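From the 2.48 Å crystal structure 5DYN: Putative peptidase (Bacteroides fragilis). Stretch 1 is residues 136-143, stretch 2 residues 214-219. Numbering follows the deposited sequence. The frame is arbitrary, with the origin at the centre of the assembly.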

# COMPACT_ATOMS: atom_id res chain seq x y z
N GLY B 136 29.52 -6.63 9.70
CA GLY B 136 30.06 -5.34 10.10
C GLY B 136 29.08 -4.19 9.88
O GLY B 136 28.00 -4.38 9.33
N LYS B 137 29.47 -3.00 10.32
CA LYS B 137 28.64 -1.80 10.18
C LYS B 137 29.25 -0.85 9.16
O LYS B 137 30.22 -0.15 9.44
CB LYS B 137 28.46 -1.10 11.52
CG LYS B 137 27.64 0.18 11.45
CD LYS B 137 27.36 0.73 12.84
CE LYS B 137 26.63 2.06 12.78
NZ LYS B 137 26.46 2.66 14.14
N GLN B 138 28.65 -0.81 7.97
CA GLN B 138 29.22 -0.07 6.85
C GLN B 138 28.18 0.13 5.74
O GLN B 138 27.36 -0.76 5.49
CB GLN B 138 30.44 -0.81 6.31
CG GLN B 138 30.97 -0.32 4.97
CD GLN B 138 32.19 -1.08 4.51
OE1 GLN B 138 33.32 -0.62 4.66
NE2 GLN B 138 31.97 -2.27 3.94
N ASN B 139 28.22 1.29 5.09
CA ASN B 139 27.36 1.53 3.93
C ASN B 139 27.53 0.44 2.87
O ASN B 139 28.63 -0.02 2.60
CB ASN B 139 27.67 2.90 3.31
CG ASN B 139 27.00 4.03 4.06
OD1 ASN B 139 26.01 3.83 4.77
ND2 ASN B 139 27.53 5.24 3.91
N PHE B 140 26.41 0.03 2.29
CA PHE B 140 26.41 -1.06 1.32
C PHE B 140 26.75 -0.57 -0.08
O PHE B 140 26.57 0.61 -0.40
CB PHE B 140 25.05 -1.76 1.32
CG PHE B 140 24.71 -2.44 2.63
CD1 PHE B 140 24.20 -1.71 3.69
CD2 PHE B 140 24.89 -3.80 2.78
CE1 PHE B 140 23.88 -2.33 4.89
CE2 PHE B 140 24.58 -4.43 3.97
CZ PHE B 140 24.07 -3.70 5.03
N ASP B 141 27.25 -1.48 -0.91
CA ASP B 141 27.43 -1.21 -2.33
C ASP B 141 26.14 -1.57 -3.06
O ASP B 141 25.93 -2.72 -3.44
CB ASP B 141 28.62 -2.01 -2.89
CG ASP B 141 28.87 -1.73 -4.36
OD1 ASP B 141 28.43 -0.67 -4.87
OD2 ASP B 141 29.52 -2.58 -5.02
N LEU B 142 25.27 -0.58 -3.23
CA LEU B 142 23.90 -0.83 -3.67
C LEU B 142 23.66 -0.60 -5.16
O LEU B 142 22.52 -0.48 -5.60
CB LEU B 142 22.92 0.03 -2.87
CG LEU B 142 22.83 -0.31 -1.39
CD1 LEU B 142 21.88 0.64 -0.68
CD2 LEU B 142 22.38 -1.75 -1.22
N SER B 143 24.74 -0.53 -5.93
CA SER B 143 24.61 -0.39 -7.38
C SER B 143 23.98 -1.66 -7.94
O SER B 143 24.38 -2.77 -7.57
CB SER B 143 25.96 -0.12 -8.03
OG SER B 143 26.91 -1.11 -7.68
N TYR B 214 13.92 -1.48 3.79
CA TYR B 214 14.80 -0.41 4.24
C TYR B 214 16.23 -0.92 4.27
O TYR B 214 16.47 -2.13 4.38
CB TYR B 214 14.38 0.11 5.62
CG TYR B 214 15.28 1.19 6.16
CD1 TYR B 214 15.27 2.47 5.62
CD2 TYR B 214 16.15 0.94 7.21
CE1 TYR B 214 16.10 3.46 6.10
CE2 TYR B 214 16.98 1.92 7.71
CZ TYR B 214 16.95 3.18 7.15
OH TYR B 214 17.78 4.17 7.64
N ILE B 215 17.18 -0.01 4.13
CA ILE B 215 18.59 -0.33 4.28
C ILE B 215 19.26 0.75 5.12
O ILE B 215 19.15 1.94 4.80
CB ILE B 215 19.31 -0.46 2.93
CG1 ILE B 215 18.64 -1.52 2.05
CG2 ILE B 215 20.78 -0.81 3.13
CD1 ILE B 215 19.25 -1.65 0.68
N PRO B 216 19.92 0.35 6.21
CA PRO B 216 20.64 1.28 7.09
C PRO B 216 21.71 2.08 6.33
O PRO B 216 22.27 1.61 5.34
CB PRO B 216 21.28 0.36 8.13
CG PRO B 216 20.39 -0.82 8.17
CD PRO B 216 19.94 -1.02 6.75
N ARG B 217 21.99 3.29 6.82
CA ARG B 217 22.93 4.19 6.17
C ARG B 217 23.57 5.08 7.22
O ARG B 217 22.91 5.49 8.18
CB ARG B 217 22.21 5.03 5.11
CG ARG B 217 21.14 5.93 5.71
CD ARG B 217 19.97 6.10 4.78
NE ARG B 217 19.39 4.83 4.39
CZ ARG B 217 18.51 4.70 3.40
NH1 ARG B 217 18.13 5.77 2.72
NH2 ARG B 217 18.03 3.50 3.09
N MET B 218 24.85 5.37 7.05
CA MET B 218 25.60 6.18 8.00
C MET B 218 25.00 7.57 8.18
O MET B 218 25.07 8.16 9.25
CB MET B 218 27.06 6.30 7.56
CG MET B 218 27.87 5.02 7.65
SD MET B 218 28.02 4.42 9.34
CE MET B 218 28.97 2.92 9.09
N SER B 219 24.39 8.08 7.11
CA SER B 219 23.88 9.45 7.10
C SER B 219 22.66 9.64 7.99
O SER B 219 22.38 10.76 8.44
CB SER B 219 23.55 9.88 5.67
OG SER B 219 22.57 9.02 5.10

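How do the two backbones meet? Neither stretch forms regular helix or strand; both run as mostly extended loops, and the end-to-end directions of their touching parts lie 121° apart. Their CA atoms come nearest at N139 and R217, 5.6 Å apart. No backbone-to-backbone hydrogen bond links them; each close contact uses a side chain on at least one side, and together they bury 373 Å² counted over both sides.

What polar link ties them? The amide N of M218 donates a hydrogen bond to OD1 of N139, 3.0 Å long and nearly straight at 164°. The CB of N139 points sideways, but chi1 in the m well brings the end of the side chain nearer to the other stretch. Asparagine suits the place because its short side chain carries a carbonyl oxygen that can accept from a backbone amide.

What packs on the apolar side? F140 and L142 both direct CB toward stretch 2, while D141 between them stays out of reach. I215 meets both: its CG2 lies 3.6 Å from CD1 of F140, and its CD1 lies 3.7 Å from CD2 of L142. A branched aliphatic side chain suits this buried position, offering methyl groups to both the ring and the leucine. At the edge of the phenylalanine ring, the O of P216 lies 4.2 Å from CD1 of F140.

How does M218 cover so much ground? Its flexible, unbranched side chain, with chi1 and chi2 both m, carries the terminal methyl to K137 and Q138: CE is 3.3 Å from O of K137 and 3.7 Å from CA of Q138. The extended K137 side chain adds aliphatic contact, its CG 3.9 Å from CE of M218. The CB of R217 points sideways and the end of its side chain leads off from stretch 1, NE and NH2 hydrogen-bonding the O of I215 at 2.9 and 2.6 Å, which braces stretch 2 internally.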